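PDB 4PHR: putative glycosyltransferase (GalT1), which binds UDP through its GT-D-fold domain and is probably a glycosyltransferase that transfers a sugar from a UDP-linked donor. Local coordinates for residues A57-Q62 with A209-A214; S30-G35 with L72-P77; Y49-E54 with S178-Q183. One frame throughout, in Å; residues are numbered along the deposited sequence.

Contact 1: A57-Q62 with A209-A214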
loop_
_atom_site.group_PDB
_atom_site.type_symbol
_atom_site.label_atom_id
_atom_site.label_comp_id
_atom_site.label_asym_id
_atom_site.label_seq_id
_atom_site.Cartn_x
_atom_site.Cartn_y
_atom_site.Cartn_z
ATOM N N ALA A 57 12.434 1.900 -11.347
ATOM C CA ALA A 57 11.439 2.272 -12.344
ATOM C C ALA A 57 11.171 1.112 -13.307
ATOM O O ALA A 57 10.025 0.810 -13.627
ATOM C CB ALA A 57 11.879 3.519 -13.100
ATOM N N LYS A 58 12.239 0.462 -13.765
ATOM C CA LYS A 58 12.104 -0.673 -14.662
ATOM C C LYS A 58 11.369 -1.858 -14.026
ATOM O O LYS A 58 10.491 -2.463 -14.653
ATOM C CB LYS A 58 13.480 -1.097 -15.183
ATOM C CG LYS A 58 13.447 -2.294 -16.104
ATOM C CD LYS A 58 14.841 -2.600 -16.644
ATOM C CE LYS A 58 14.849 -3.870 -17.480
ATOM N NZ LYS A 58 14.089 -3.713 -18.750
ATOM N N ARG A 59 11.710 -2.190 -12.779
ATOM C CA ARG A 59 11.019 -3.273 -12.075
ATOM C C ARG A 59 9.527 -2.965 -11.947
ATOM O O ARG A 59 8.686 -3.836 -12.178
ATOM C CB ARG A 59 11.620 -3.512 -10.685
ATOM C CG ARG A 59 12.945 -4.265 -10.706
ATOM C CD ARG A 59 12.810 -5.671 -11.312
ATOM N NE ARG A 59 12.097 -6.611 -10.447
ATOM C CZ ARG A 59 10.971 -7.241 -10.778
ATOM N NH1 ARG A 59 10.411 -7.047 -11.964
ATOM N NH2 ARG A 59 10.399 -8.073 -9.923
ATOM N N LEU A 60 9.201 -1.731 -11.569
ATOM C CA LEU A 60 7.802 -1.332 -11.421
ATOM C C LEU A 60 7.043 -1.524 -12.736
ATOM O O LEU A 60 5.919 -2.035 -12.746
ATOM C CB LEU A 60 7.696 0.115 -10.939
ATOM C CG LEU A 60 8.100 0.355 -9.478
ATOM C CD1 LEU A 60 8.076 1.844 -9.159
ATOM C CD2 LEU A 60 7.204 -0.417 -8.518
ATOM N N GLN A 61 7.658 -1.124 -13.846
ATOM C CA GLN A 61 7.024 -1.296 -15.155
ATOM C C GLN A 61 6.791 -2.775 -15.470
ATOM O O GLN A 61 5.741 -3.157 -15.991
ATOM C CB GLN A 61 7.872 -0.641 -16.249
ATOM C CG GLN A 61 7.863 0.876 -16.195
ATOM C CD GLN A 61 8.989 1.511 -16.995
ATOM O OE1 GLN A 61 9.929 0.837 -17.414
ATOM N NE2 GLN A 61 8.901 2.817 -17.204
ATOM N N GLN A 62 7.772 -3.609 -15.149
ATOM C CA GLN A 62 7.635 -5.045 -15.363
ATOM C C GLN A 62 6.506 -5.633 -14.519
ATOM O O GLN A 62 5.704 -6.435 -14.991
ATOM C CB GLN A 62 8.948 -5.753 -15.029
ATOM C CG GLN A 62 10.083 -5.425 -15.973
ATOM C CD GLN A 62 11.396 -5.990 -15.501
ATOM O OE1 GLN A 62 11.608 -6.207 -14.302
ATOM N NE2 GLN A 62 12.292 -6.244 -16.442
ATOM N N ALA A 209 8.165 -1.637 -1.670
ATOM C CA ALA A 209 7.219 -2.689 -1.290
ATOM C C ALA A 209 6.734 -3.485 -2.501
ATOM O O ALA A 209 6.532 -4.691 -2.413
ATOM C CB ALA A 209 6.022 -2.099 -0.542
ATOM N N LYS A 210 6.544 -2.817 -3.633
ATOM C CA LYS A 210 5.976 -3.494 -4.797
ATOM C C LYS A 210 6.967 -4.510 -5.364
ATOM O O LYS A 210 6.590 -5.622 -5.762
ATOM C CB LYS A 210 5.542 -2.490 -5.859
ATOM C CG LYS A 210 4.372 -1.585 -5.415
ATOM C CD LYS A 210 4.867 -0.386 -4.627
ATOM C CE LYS A 210 3.764 0.610 -4.251
ATOM N NZ LYS A 210 3.048 0.326 -2.973
ATOM N N VAL A 211 8.236 -4.127 -5.402
ATOM C CA VAL A 211 9.270 -5.015 -5.913
ATOM C C VAL A 211 9.434 -6.195 -4.958
ATOM O O VAL A 211 9.547 -7.348 -5.386
ATOM C CB VAL A 211 10.612 -4.281 -6.097
ATOM C CG1 VAL A 211 11.658 -5.218 -6.720
ATOM C CG2 VAL A 211 10.418 -3.050 -6.976
ATOM N N LEU A 212 9.424 -5.904 -3.661
ATOM C CA LEU A 212 9.544 -6.950 -2.653
ATOM C C LEU A 212 8.408 -7.961 -2.790
ATOM O O LEU A 212 8.645 -9.172 -2.821
ATOM C CB LEU A 212 9.541 -6.338 -1.248
ATOM C CG LEU A 212 9.838 -7.296 -0.091
ATOM C CD1 LEU A 212 11.206 -7.934 -0.282
ATOM C CD2 LEU A 212 9.760 -6.577 1.253
ATOM N N VAL A 213 7.172 -7.477 -2.881
ATOM C CA VAL A 213 6.031 -8.386 -3.011
ATOM C C VAL A 213 6.144 -9.239 -4.283
ATOM O O VAL A 213 5.916 -10.446 -4.259
ATOM C CB VAL A 213 4.685 -7.618 -2.960
ATOM C CG1 VAL A 213 3.531 -8.510 -3.412
ATOM C CG2 VAL A 213 4.439 -7.080 -1.543
ATOM N N ALA A 214 6.502 -8.607 -5.395
ATOM C CA ALA A 214 6.667 -9.328 -6.655
ATOM C C ALA A 214 7.688 -10.453 -6.519
ATOM O O ALA A 214 7.428 -11.588 -6.925
ATOM C CB ALA A 214 7.063 -8.371 -7.765
#
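Two helices of the GT-D-fold domain, 54-64 and 206-218, pack across one another here, and the second carries K210 of the UDP site. Within the short segments the axes run 9.7 Å apart at their closest and cross at 55°, R59 and V211 being the residues closest in backbone register. The V211 isopropyl group, CG1 anti to the backbone N, straddles the bent R59 chain: its CG2 meets R59 CB at 3.9 Å, while CG1 lies 4.0 Å from R59 NE. Further out, R59 NH2 passes 4.0 Å from A214 CB and forms a salt bridge to D215. The other terminal nitrogen, R59 NH1, donates to an in-plane lone pair of Q62 OE1 at 2.8 Å, one helical turn on. L60 adds a second contact, crossing K210 obliquely so that its CD2 reaches K210 CB at 3.8 Å. Beyond that point the K210 chain bends away, and its NZ is gripped by a salt bridge to D225 and another to UDP O2A. No hydrogen bond links the segments, so the fit rests on van der Waals contact, partly of methyls against a guanidinium, and L60 packs the lysine stem while its amine is directed to D225 and the UDP phosphate.

Contact 2: S30-G35 with L72-P77. With UDP (uridine-5'-diphosphate), chain B.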
loop_
_atom_site.group_PDB
_atom_site.type_symbol
_atom_site.label_atom_id
_atom_site.label_comp_id
_atom_site.label_asym_id
_atom_site.label_seq_id
_atom_site.Cartn_x
_atom_site.Cartn_y
_atom_site.Cartn_z
ATOM N N SER A 30 -1.033 -12.772 -3.119
ATOM C CA SER A 30 -0.211 -11.609 -2.820
ATOM C C SER A 30 -0.889 -10.378 -3.421
ATOM O O SER A 30 -1.773 -10.502 -4.275
ATOM C CB SER A 30 1.183 -11.769 -3.414
ATOM O OG SER A 30 1.914 -12.764 -2.724
ATOM N N VAL A 31 -0.474 -9.193 -2.993
ATOM C CA VAL A 31 -1.088 -7.967 -3.467
ATOM C C VAL A 31 -0.015 -6.920 -3.680
ATOM O O VAL A 31 0.774 -6.648 -2.774
ATOM C CB VAL A 31 -2.106 -7.396 -2.453
ATOM C CG1 VAL A 31 -2.761 -6.130 -3.024
ATOM C CG2 VAL A 31 -3.158 -8.430 -2.108
ATOM N N VAL A 32 0.012 -6.337 -4.877
ATOM C CA VAL A 32 0.875 -5.193 -5.151
ATOM C C VAL A 32 -0.017 -4.029 -5.581
ATOM O O VAL A 32 -0.929 -4.201 -6.397
ATOM C CB VAL A 32 1.940 -5.535 -6.227
ATOM C CG1 VAL A 32 1.297 -5.945 -7.542
ATOM C CG2 VAL A 32 2.880 -4.377 -6.436
ATOM N N ARG A 33 0.232 -2.847 -5.021
ATOM C CA ARG A 33 -0.615 -1.683 -5.302
ATOM C C ARG A 33 0.176 -0.587 -6.022
ATOM O O ARG A 33 1.271 -0.224 -5.605
ATOM C CB ARG A 33 -1.234 -1.124 -4.014
ATOM C CG ARG A 33 -2.044 -2.130 -3.165
ATOM C CD ARG A 33 -2.488 -1.517 -1.799
ATOM N NE ARG A 33 -1.295 -0.999 -1.150
ATOM C CZ ARG A 33 -0.852 0.254 -1.198
ATOM N NH1 ARG A 33 -1.591 1.238 -1.717
ATOM N NH2 ARG A 33 0.333 0.527 -0.677
ATOM N N PHE A 34 -0.361 -0.075 -7.119
ATOM C CA PHE A 34 0.265 1.053 -7.797
ATOM C C PHE A 34 -0.503 2.312 -7.445
ATOM O O PHE A 34 -1.704 2.397 -7.688
ATOM C CB PHE A 34 0.314 0.833 -9.314
ATOM C CG PHE A 34 1.343 -0.170 -9.726
ATOM C CD1 PHE A 34 1.099 -1.528 -9.591
ATOM C CD2 PHE A 34 2.576 0.246 -10.200
ATOM C CE1 PHE A 34 2.069 -2.450 -9.945
ATOM C CE2 PHE A 34 3.538 -0.665 -10.560
ATOM C CZ PHE A 34 3.289 -2.014 -10.428
ATOM N N GLY A 35 0.195 3.283 -6.859
ATOM C CA GLY A 35 -0.394 4.566 -6.537
ATOM C C GLY A 35 0.214 5.660 -7.387
ATOM O O GLY A 35 1.000 5.395 -8.307
ATOM N N LEU A 72 -1.426 -13.478 -7.345
ATOM C CA LEU A 72 -1.118 -12.061 -7.192
ATOM C C LEU A 72 -2.222 -11.191 -7.760
ATOM O O LEU A 72 -2.668 -11.388 -8.890
ATOM C CB LEU A 72 0.194 -11.729 -7.900
ATOM C CG LEU A 72 0.601 -10.255 -7.918
ATOM C CD1 LEU A 72 1.008 -9.823 -6.529
ATOM C CD2 LEU A 72 1.736 -10.030 -8.906
ATOM N N LEU A 73 -2.661 -10.223 -6.968
ATOM C CA LEU A 73 -3.593 -9.204 -7.417
ATOM C C LEU A 73 -2.807 -7.915 -7.628
ATOM O O LEU A 73 -2.153 -7.416 -6.701
ATOM C CB LEU A 73 -4.683 -8.987 -6.368
ATOM C CG LEU A 73 -5.808 -8.003 -6.699
ATOM C CD1 LEU A 73 -6.569 -8.441 -7.944
ATOM C CD2 LEU A 73 -6.751 -7.853 -5.509
ATOM N N VAL A 74 -2.859 -7.392 -8.850
ATOM C CA VAL A 74 -2.223 -6.123 -9.184
ATOM C C VAL A 74 -3.283 -5.031 -9.105
ATOM O O VAL A 74 -4.347 -5.167 -9.707
ATOM C CB VAL A 74 -1.599 -6.166 -10.596
ATOM C CG1 VAL A 74 -0.997 -4.809 -10.960
ATOM C CG2 VAL A 74 -0.540 -7.270 -10.684
ATOM N N CYS A 75 -2.993 -3.958 -8.365
ATOM C CA CYS A 75 -4.013 -2.957 -8.036
ATOM C C CYS A 75 -3.709 -1.587 -8.624
ATOM O O CYS A 75 -2.546 -1.205 -8.747
ATOM C CB CYS A 75 -4.148 -2.812 -6.516
ATOM S SG CYS A 75 -4.543 -4.339 -5.660
ATOM N N LEU A 76 -4.774 -0.851 -8.957
ATOM C CA LEU A 76 -4.685 0.535 -9.415
ATOM C C LEU A 76 -5.590 1.416 -8.564
ATOM O O LEU A 76 -6.490 0.920 -7.888
ATOM C CB LEU A 76 -5.175 0.635 -10.856
ATOM C CG LEU A 76 -4.148 0.481 -11.975
ATOM C CD1 LEU A 76 -3.051 -0.488 -11.652
ATOM C CD2 LEU A 76 -4.860 0.124 -13.289
ATOM N N PRO A 77 -5.372 2.736 -8.602
ATOM C CA PRO A 77 -6.294 3.616 -7.882
ATOM C C PRO A 77 -7.729 3.434 -8.384
ATOM O O PRO A 77 -7.968 3.353 -9.587
ATOM C CB PRO A 77 -5.757 5.020 -8.207
ATOM C CG PRO A 77 -4.288 4.803 -8.564
ATOM C CD PRO A 77 -4.311 3.487 -9.297
HETATM N N1 UDP B . 8.026 3.897 3.474
HETATM C C2 UDP B . 9.204 3.538 4.082
HETATM N N3 UDP B . 10.388 3.635 3.390
HETATM C C4 UDP B . 10.405 4.083 2.091
HETATM C C5 UDP B . 9.211 4.444 1.468
HETATM C C6 UDP B . 8.053 4.475 2.237
HETATM O O2 UDP B . 9.214 3.156 5.252
HETATM O O4 UDP B . 11.491 4.125 1.503
HETATM C "C1'" UDP B . 6.766 3.706 4.207
HETATM C "C2'" UDP B . 6.053 4.896 4.791
HETATM O "O2'" UDP B . 6.634 5.269 6.024
HETATM C "C3'" UDP B . 4.660 4.333 4.962
HETATM C "C4'" UDP B . 4.524 3.397 3.772
HETATM O "O4'" UDP B . 5.846 3.184 3.270
HETATM O "O3'" UDP B . 4.589 3.568 6.145
HETATM C "C5'" UDP B . 3.623 3.977 2.689
HETATM O "O5'" UDP B . 3.610 3.084 1.583
HETATM P PA UDP B . 2.786 3.399 0.237
HETATM O O1A UDP B . 3.372 4.574 -0.437
HETATM O O2A UDP B . 2.771 2.135 -0.538
HETATM O O3A UDP B . 1.332 3.789 0.834
HETATM P PB UDP B . -0.112 4.088 0.139
HETATM O O1B UDP B . -0.297 5.566 0.223
HETATM O O2B UDP B . -1.067 3.358 1.006
HETATM O O3B UDP B . -0.080 3.608 -1.279
#
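Four backbone hydrogen bonds join S30-G35 to L72-P77. L73 N donates to S30 O at 2.8 Å, approaching from above the carbonyl plane, whereas V32 N reaches L73 O at 3.0 Å nearly along the C=O axis. The V32 carbonyl takes C75 N at 2.9 Å, with a more bent N-H (140°), and the last bond runs from F34 N to C75 O. F34 O accepts from T117 OG1 and lies against P77 CD. The backbone groups of V31 and V74 serve neighbours outside the pair: V31 bonds A223 and D225, V74 N bonds S68 OG, and V74 and L76 both make backbone hydrogen bonds with G115. This is the parallel pairing of strands 30-33 and 72-76 in the three-stranded sheet of the GT-D-fold domain, with 72-76 central. On one face V32 CG1, in the crowded position between N and carbonyl carbon, lies beside V74 CG2 at 3.9 Å, and L72 CD1 covers S30 CB. S30 OG is satisfied by T217 and by A223 N. F34 CE1 lies 4.0 Å from V74 CG1, the two side chains crossing obliquely, with C75 O in plane at the ring edge. On the other face V31 CG1 touches C75 SG, and the R33 stem crosses C75 CB. The bend at chi3 (-53°) brings the guanidinium to the diphosphate: R33 NH1 donates to UDP O3B at 2.8 Å, near the guanidinium plane, and R33 NH2 bonds O3B at 3.2 Å and, weakly, O2A. D225 forms a salt bridge with R33 NH2, and T117 O accepts from NH1.

Contact 3: Y49-E54 with S178-Q183. With UDP (uridine-5'-diphosphate), chain B.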
loop_
_atom_site.group_PDB
_atom_site.type_symbol
_atom_site.label_atom_id
_atom_site.label_comp_id
_atom_site.label_asym_id
_atom_site.label_seq_id
_atom_site.Cartn_x
_atom_site.Cartn_y
_atom_site.Cartn_z
ATOM N N TYR A 49 9.801 10.202 -0.068
ATOM C CA TYR A 49 10.436 9.047 0.550
ATOM C C TYR A 49 11.135 8.098 -0.415
ATOM O O TYR A 49 11.660 7.079 0.019
ATOM C CB TYR A 49 9.455 8.283 1.448
ATOM C CG TYR A 49 8.785 9.168 2.470
ATOM C CD1 TYR A 49 9.488 9.636 3.576
ATOM C CD2 TYR A 49 7.458 9.539 2.333
ATOM C CE1 TYR A 49 8.887 10.450 4.512
ATOM C CE2 TYR A 49 6.843 10.357 3.274
ATOM C CZ TYR A 49 7.566 10.808 4.358
ATOM O OH TYR A 49 6.963 11.609 5.294
ATOM N N GLN A 50 11.183 8.432 -1.706
ATOM C CA GLN A 50 11.990 7.636 -2.633
ATOM C C GLN A 50 12.477 8.434 -3.837
ATOM O O GLN A 50 11.693 8.857 -4.688
ATOM C CB GLN A 50 11.238 6.378 -3.096
ATOM C CG GLN A 50 12.028 5.503 -4.073
ATOM C CD GLN A 50 13.298 4.925 -3.458
ATOM O OE1 GLN A 50 13.255 4.224 -2.436
ATOM N NE2 GLN A 50 14.434 5.221 -4.076
ATOM N N ASP A 51 13.789 8.626 -3.904
ATOM C CA ASP A 51 14.416 9.271 -5.051
ATOM C C ASP A 51 14.244 8.417 -6.304
ATOM O O ASP A 51 14.214 7.183 -6.234
ATOM C CB ASP A 51 15.914 9.483 -4.800
ATOM C CG ASP A 51 16.193 10.416 -3.633
ATOM O OD1 ASP A 51 17.346 10.433 -3.153
ATOM O OD2 ASP A 51 15.271 11.141 -3.197
ATOM N N TYR A 52 14.160 9.068 -7.458
ATOM C CA TYR A 52 14.158 8.332 -8.712
ATOM C C TYR A 52 15.334 7.360 -8.785
ATOM O O TYR A 52 16.471 7.689 -8.431
ATOM C CB TYR A 52 14.168 9.261 -9.930
ATOM C CG TYR A 52 14.255 8.496 -11.234
ATOM C CD1 TYR A 52 13.146 7.825 -11.737
ATOM C CD2 TYR A 52 15.454 8.395 -11.934
ATOM C CE1 TYR A 52 13.213 7.103 -12.907
ATOM C CE2 TYR A 52 15.532 7.672 -13.115
ATOM C CZ TYR A 52 14.408 7.026 -13.595
ATOM O OH TYR A 52 14.468 6.305 -14.768
ATOM N N ASN A 53 15.038 6.161 -9.255
ATOM C CA ASN A 53 16.049 5.141 -9.470
ATOM C C ASN A 53 15.633 4.344 -10.698
ATOM O O ASN A 53 14.515 3.842 -10.764
ATOM C CB ASN A 53 16.163 4.246 -8.232
ATOM C CG ASN A 53 17.186 3.144 -8.399
ATOM O OD1 ASN A 53 16.973 2.193 -9.151
ATOM N ND2 ASN A 53 18.302 3.262 -7.690
ATOM N N GLU A 54 16.520 4.248 -11.682
ATOM C CA GLU A 54 16.167 3.623 -12.952
ATOM C C GLU A 54 15.856 2.136 -12.838
ATOM O O GLU A 54 14.955 1.640 -13.507
ATOM C CB GLU A 54 17.264 3.855 -13.997
ATOM C CG GLU A 54 16.888 3.373 -15.395
ATOM C CD GLU A 54 17.860 3.840 -16.462
ATOM O OE1 GLU A 54 18.991 4.239 -16.109
ATOM O OE2 GLU A 54 17.488 3.813 -17.656
ATOM N N SER A 178 13.187 4.666 6.435
ATOM C CA SER A 178 11.937 5.387 6.226
ATOM C C SER A 178 11.922 6.148 4.908
ATOM O O SER A 178 10.876 6.594 4.454
ATOM C CB SER A 178 11.678 6.347 7.382
ATOM O OG SER A 178 12.735 7.288 7.495
ATOM N N LYS A 179 13.088 6.301 4.297
ATOM C CA LYS A 179 13.175 6.891 2.967
ATOM C C LYS A 179 14.276 6.193 2.172
ATOM O O LYS A 179 15.242 5.686 2.742
ATOM C CB LYS A 179 13.413 8.402 3.050
ATOM C CG LYS A 179 14.763 8.799 3.605
ATOM C CD LYS A 179 14.884 10.315 3.673
ATOM C CE LYS A 179 16.339 10.758 3.707
ATOM N NZ LYS A 179 17.103 10.087 4.794
ATOM N N ASN A 180 14.128 6.170 0.853
ATOM C CA ASN A 180 15.135 5.557 -0.017
ATOM C C ASN A 180 15.458 4.118 0.352
ATOM O O ASN A 180 16.617 3.701 0.304
ATOM C CB ASN A 180 16.416 6.392 -0.057
ATOM C CG ASN A 180 16.245 7.644 -0.870
ATOM O OD1 ASN A 180 15.308 7.761 -1.661
ATOM N ND2 ASN A 180 17.142 8.596 -0.681
ATOM N N ALA A 181 14.435 3.352 0.715
ATOM C CA ALA A 181 14.663 1.968 1.091
ATOM C C ALA A 181 15.200 1.141 -0.075
ATOM O O ALA A 181 15.846 0.116 0.139
ATOM C CB ALA A 181 13.397 1.350 1.649
ATOM N N PHE A 182 14.950 1.580 -1.306
ATOM C CA PHE A 182 15.361 0.772 -2.450
ATOM C C PHE A 182 16.870 0.559 -2.506
ATOM O O PHE A 182 17.342 -0.449 -3.031
ATOM C CB PHE A 182 14.865 1.340 -3.786
ATOM C CG PHE A 182 15.095 0.396 -4.941
ATOM C CD1 PHE A 182 14.344 -0.764 -5.057
ATOM C CD2 PHE A 182 16.086 0.644 -5.877
ATOM C CE1 PHE A 182 14.563 -1.653 -6.102
ATOM C CE2 PHE A 182 16.319 -0.241 -6.922
ATOM C CZ PHE A 182 15.557 -1.390 -7.034
ATOM N N GLN A 183 17.618 1.493 -1.942
ATOM C CA GLN A 183 19.066 1.351 -1.895
ATOM C C GLN A 183 19.491 0.051 -1.217
ATOM O O GLN A 183 20.545 -0.511 -1.520
ATOM C CB GLN A 183 19.698 2.528 -1.169
ATOM C CG GLN A 183 21.202 2.402 -1.104
ATOM C CD GLN A 183 21.859 3.595 -0.467
ATOM O OE1 GLN A 183 21.812 4.703 -1.002
ATOM N NE2 GLN A 183 22.482 3.376 0.685
HETATM N N1 UDP B . 8.026 3.897 3.474
HETATM C C2 UDP B . 9.204 3.538 4.082
HETATM N N3 UDP B . 10.388 3.635 3.390
HETATM C C4 UDP B . 10.405 4.083 2.091
HETATM C C5 UDP B . 9.211 4.444 1.468
HETATM C C6 UDP B . 8.053 4.475 2.237
HETATM O O2 UDP B . 9.214 3.156 5.252
HETATM O O4 UDP B . 11.491 4.125 1.503
HETATM C "C1'" UDP B . 6.766 3.706 4.207
HETATM C "C2'" UDP B . 6.053 4.896 4.791
HETATM O "O2'" UDP B . 6.634 5.269 6.024
HETATM C "C3'" UDP B . 4.660 4.333 4.962
HETATM C "C4'" UDP B . 4.524 3.397 3.772
HETATM O "O4'" UDP B . 5.846 3.184 3.270
HETATM O "O3'" UDP B . 4.589 3.568 6.145
HETATM C "C5'" UDP B . 3.623 3.977 2.689
HETATM O "O5'" UDP B . 3.610 3.084 1.583
HETATM P PA UDP B . 2.786 3.399 0.237
HETATM O O1A UDP B . 3.372 4.574 -0.437
HETATM O O2A UDP B . 2.771 2.135 -0.538
HETATM O O3A UDP B . 1.332 3.789 0.834
HETATM P PB UDP B . -0.112 4.088 0.139
HETATM O O1B UDP B . -0.297 5.566 0.223
HETATM O O2B UDP B . -1.067 3.358 1.006
HETATM O O3B UDP B . -0.080 3.608 -1.279
#
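Y49 opens the segment with its carbonyl, which receives N180 N at 2.8 Å from above the carbonyl plane. Its ring is turned so that CD1 approaches S178 O and K179 CB lies at the ring edge, near its plane, the Y49 and K179 side chains crossing at about a right angle, while Y49 CB comes within 3.8 Å of UDP C5. The phenol OH is held by F254 O. Q50 extends with CG anti to the backbone N and then bends at chi2 (63°), which folds its amide back: NE2 donates in plane to a lone pair of D51 O, and OE1 accepts a weak bond from F182 N at 3.3 Å. With its amide held at both ends, the flat group stands almost perpendicular to the F182 ring. D51 N gives the straightest bond, 2.8 Å to N180 OD1 at 176°, and D51 OD1 takes a weak one from N180 ND2, so the asparagine amide grips both the backbone and the carboxylate. N53 sets OD1 3.4 Å from F182 CE2; it is the N-cap of helix 54-64, the same OD1 bonding L56 N. On the 178-183 loop, A181 N donates to UDP O4 at 3.1 Å. The joined loops line the uracil, with P177 O also hydrogen-bonded to UDP, an arrangement consistent with the base-recognition end of a nucleotide-sugar glycosyltransferase pocket.

In the fold
From the N terminus the chain lays down strand 30-33, the loop 49-54 and helix 54-64 before returning at 72-76, where contact 2 closes the first and shortest loop, with 36 residues between its segments. The partners of 49-54 and 57-62 come much later: 178-183 closes contact 3 and 209-214 closes contact 1. The three contacts cross pairwise rather than nest. Contact 1 touches contact 2, K210 CB resting on V32 CG2, and meets contact 3 where A57 packs on Y52. Contacts 2 and 3 do not touch, yet both reach UDP, at the diphosphate and the base. Contact 2 builds the three-stranded sheet; contacts 1 and 3 join its surroundings to elements beside the five-stranded one.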